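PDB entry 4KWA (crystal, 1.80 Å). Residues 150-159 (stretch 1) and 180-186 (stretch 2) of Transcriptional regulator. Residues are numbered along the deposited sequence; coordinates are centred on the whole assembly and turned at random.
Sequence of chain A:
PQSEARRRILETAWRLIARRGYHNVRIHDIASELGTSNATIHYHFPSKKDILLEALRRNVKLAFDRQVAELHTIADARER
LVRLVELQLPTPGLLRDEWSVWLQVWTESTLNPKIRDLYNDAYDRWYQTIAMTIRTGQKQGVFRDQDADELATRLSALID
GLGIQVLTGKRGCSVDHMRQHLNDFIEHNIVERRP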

# COMPACT_ATOMS: atom_id res chain seq x y z
N GLU A 150 -7.00 15.35 -10.57
CA GLU A 150 -7.88 14.36 -9.91
C GLU A 150 -7.64 13.00 -10.53
O GLU A 150 -7.56 11.98 -9.80
CB GLU A 150 -9.37 14.73 -10.03
CG GLU A 150 -9.85 15.88 -9.15
CD GLU A 150 -9.98 15.55 -7.64
OE1 GLU A 150 -10.62 16.40 -6.96
OE2 GLU A 150 -9.51 14.50 -7.10
N LEU A 151 -7.46 13.01 -11.86
CA LEU A 151 -7.19 11.80 -12.62
C LEU A 151 -5.82 11.23 -12.28
O LEU A 151 -5.70 10.04 -12.14
CB LEU A 151 -7.37 12.04 -14.12
CG LEU A 151 -7.04 10.81 -14.99
CD1 LEU A 151 -7.81 9.59 -14.50
CD2 LEU A 151 -7.38 11.06 -16.46
N ALA A 152 -4.73 12.04 -12.28
CA ALA A 152 -3.45 11.55 -11.79
C ALA A 152 -3.59 10.93 -10.37
O ALA A 152 -2.99 9.96 -10.07
CB ALA A 152 -2.44 12.67 -11.75
N THR A 153 -4.32 11.58 -9.48
CA THR A 153 -4.62 11.05 -8.10
C THR A 153 -5.26 9.71 -8.16
O THR A 153 -4.81 8.75 -7.49
CB THR A 153 -5.48 12.03 -7.31
OG1 THR A 153 -4.65 13.11 -6.87
CG2 THR A 153 -6.03 11.40 -6.05
N ARG A 154 -6.29 9.62 -8.98
CA ARG A 154 -6.95 8.32 -9.15
C ARG A 154 -6.10 7.26 -9.76
O ARG A 154 -6.09 6.14 -9.24
CB ARG A 154 -8.24 8.49 -9.93
CG ARG A 154 -9.17 7.34 -10.06
CD ARG A 154 -10.62 7.67 -10.47
NE ARG A 154 -11.31 8.52 -9.49
CZ ARG A 154 -12.50 9.08 -9.59
NH1 ARG A 154 -12.96 9.83 -8.54
NH2 ARG A 154 -13.22 8.90 -10.68
N LEU A 155 -5.40 7.57 -10.87
CA LEU A 155 -4.57 6.55 -11.52
C LEU A 155 -3.50 6.05 -10.59
O LEU A 155 -3.29 4.80 -10.49
CB LEU A 155 -4.04 7.04 -12.87
CG LEU A 155 -3.22 6.04 -13.61
CD1 LEU A 155 -3.96 4.71 -13.85
CD2 LEU A 155 -2.74 6.71 -14.90
N SER A 156 -2.80 6.92 -9.91
CA SER A 156 -1.76 6.55 -8.98
C SER A 156 -2.20 5.69 -7.84
O SER A 156 -1.53 4.69 -7.49
CB SER A 156 -0.99 7.76 -8.44
OG SER A 156 -1.80 8.70 -7.87
N ALA A 157 -3.34 6.08 -7.29
CA ALA A 157 -3.99 5.31 -6.25
C ALA A 157 -4.39 3.90 -6.71
O ALA A 157 -4.09 2.89 -5.96
CB ALA A 157 -5.14 6.06 -5.62
N LEU A 158 -4.99 3.81 -7.91
CA LEU A 158 -5.45 2.55 -8.48
C LEU A 158 -4.24 1.62 -8.66
O LEU A 158 -4.23 0.46 -8.30
CB LEU A 158 -6.18 2.81 -9.77
CG LEU A 158 -6.73 1.57 -10.50
CD1 LEU A 158 -7.66 0.74 -9.62
CD2 LEU A 158 -7.46 1.95 -11.77
N ILE A 159 -3.19 2.20 -9.20
CA ILE A 159 -2.00 1.43 -9.40
C ILE A 159 -1.47 0.85 -8.14
O ILE A 159 -1.11 -0.34 -8.10
CB ILE A 159 -0.91 2.26 -10.11
CG1 ILE A 159 -1.30 2.52 -11.57
CG2 ILE A 159 0.46 1.58 -9.89
CD1 ILE A 159 -0.49 3.58 -12.26
N GLN A 180 -4.40 -5.77 -17.48
CA GLN A 180 -5.74 -5.72 -18.11
C GLN A 180 -6.69 -4.69 -17.43
O GLN A 180 -7.31 -3.87 -18.09
CB GLN A 180 -6.40 -7.12 -18.07
CG GLN A 180 -7.59 -7.21 -19.06
CD GLN A 180 -8.03 -8.64 -19.36
OE1 GLN A 180 -8.51 -8.94 -20.46
NE2 GLN A 180 -7.83 -9.53 -18.41
N HIS A 181 -6.74 -4.75 -16.11
CA HIS A 181 -7.56 -3.79 -15.37
C HIS A 181 -7.17 -2.33 -15.66
O HIS A 181 -8.00 -1.44 -15.84
CB HIS A 181 -7.47 -4.12 -13.86
CG HIS A 181 -8.44 -3.32 -13.04
ND1 HIS A 181 -9.64 -3.86 -12.57
CD2 HIS A 181 -8.52 -2.00 -12.79
CE1 HIS A 181 -10.35 -2.91 -12.00
NE2 HIS A 181 -9.69 -1.78 -12.09
N LEU A 182 -5.87 -2.04 -15.62
CA LEU A 182 -5.36 -0.70 -15.84
C LEU A 182 -5.56 -0.22 -17.31
O LEU A 182 -5.98 0.90 -17.53
CB LEU A 182 -3.87 -0.62 -15.46
CG LEU A 182 -3.56 -0.58 -13.95
CD1 LEU A 182 -2.08 -0.80 -13.66
CD2 LEU A 182 -4.09 0.72 -13.37
N ASN A 183 -5.34 -1.12 -18.27
CA ASN A 183 -5.60 -0.82 -19.66
C ASN A 183 -7.13 -0.56 -19.87
O ASN A 183 -7.51 0.36 -20.61
CB ASN A 183 -4.89 -1.87 -20.57
CG ASN A 183 -3.41 -1.55 -20.77
OD1 ASN A 183 -2.51 -2.16 -20.15
ND2 ASN A 183 -3.14 -0.54 -21.57
N ASP A 184 -8.01 -1.31 -19.19
CA ASP A 184 -9.47 -1.05 -19.24
C ASP A 184 -9.81 0.32 -18.69
O ASP A 184 -10.65 1.01 -19.20
CB ASP A 184 -10.25 -2.15 -18.54
CG ASP A 184 -10.27 -3.47 -19.36
OD1 ASP A 184 -9.87 -3.41 -20.55
OD2 ASP A 184 -10.71 -4.55 -18.84
N PHE A 185 -9.18 0.71 -17.61
CA PHE A 185 -9.44 2.00 -17.00
C PHE A 185 -9.00 3.07 -18.02
O PHE A 185 -9.66 4.06 -18.16
CB PHE A 185 -8.58 2.14 -15.71
CG PHE A 185 -8.73 3.49 -14.99
CD1 PHE A 185 -9.85 3.78 -14.25
CD2 PHE A 185 -7.77 4.43 -15.11
CE1 PHE A 185 -10.02 5.03 -13.67
CE2 PHE A 185 -7.95 5.72 -14.52
CZ PHE A 185 -9.04 5.95 -13.79
N ILE A 186 -7.80 2.95 -18.58
CA ILE A 186 -7.33 3.96 -19.55
C ILE A 186 -8.32 4.03 -20.72
O ILE A 186 -8.85 5.07 -21.09
CB ILE A 186 -5.92 3.62 -20.07
CG1 ILE A 186 -4.90 3.81 -18.94
CG2 ILE A 186 -5.57 4.43 -21.32
CD1 ILE A 186 -3.54 3.25 -19.27

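Two helical segments of one chain pack almost antiparallel, with 167° between their N-to-C directions. Their axes come no closer than 11.3 Å, so side chains fill the gap. No hydrogen bond crosses between them. The contact is mainly apolar packing, and it buries 370 Å² over both sides.

Phe-185 covers the most surface. Its CA-to-CB bond points toward the other helix, and its t rotamer carries the ring in among Leu-151, Arg-154, Leu-155 and Leu-158. This is a knob-into-hole fit. The Leu-158 CD2 methyl lies over one face of the ring, 4.1 Å from the centroid of the Phe-185 ring and 23° off the ring normal, a CH-pi contact; its nearest ring atom is Phe-185 CG, 3.8 Å from Leu-158 CD2. Leu-151 meets the ring at its edge, with Leu-151 CD1 3.9 Å from Phe-185 CE2. Arg-154 contributes aliphatic chain here, as Arg-154 CG lies 4.0 Å from Phe-185 CZ. Its NE is hydrogen-bonded elsewhere in the structure. A flat, wide ring suits this pocket because it can meet several aliphatic groups at once.

Leu-158 also points toward its partner helix and touches three residues. Besides the ring, Leu-158 CD2 lies 3.9 Å from Leu-182 CD2, and Leu-158 CD1 lies 4.1 Å from His-181 NE2. Both His-181 ring nitrogens are hydrogen-bonded elsewhere, so the imidazole can sit buried beside a methyl group.

Leu-182 leaves its backbone sideways, but its end comes nearer the other helix. Its CD2 methyl meets three side chains. In addition to Leu-158, Leu-182 CD2 is 4.0 Å from Leu-155 CD1 and 3.8 Å from Ile-159 CG1. Leu-155 CD1 also reaches Phe-185 CD2 at 4.0 Å, linking the two neighbourhoods. Branched aliphatic residues suit these buried positions, where they pack without needing polar partners.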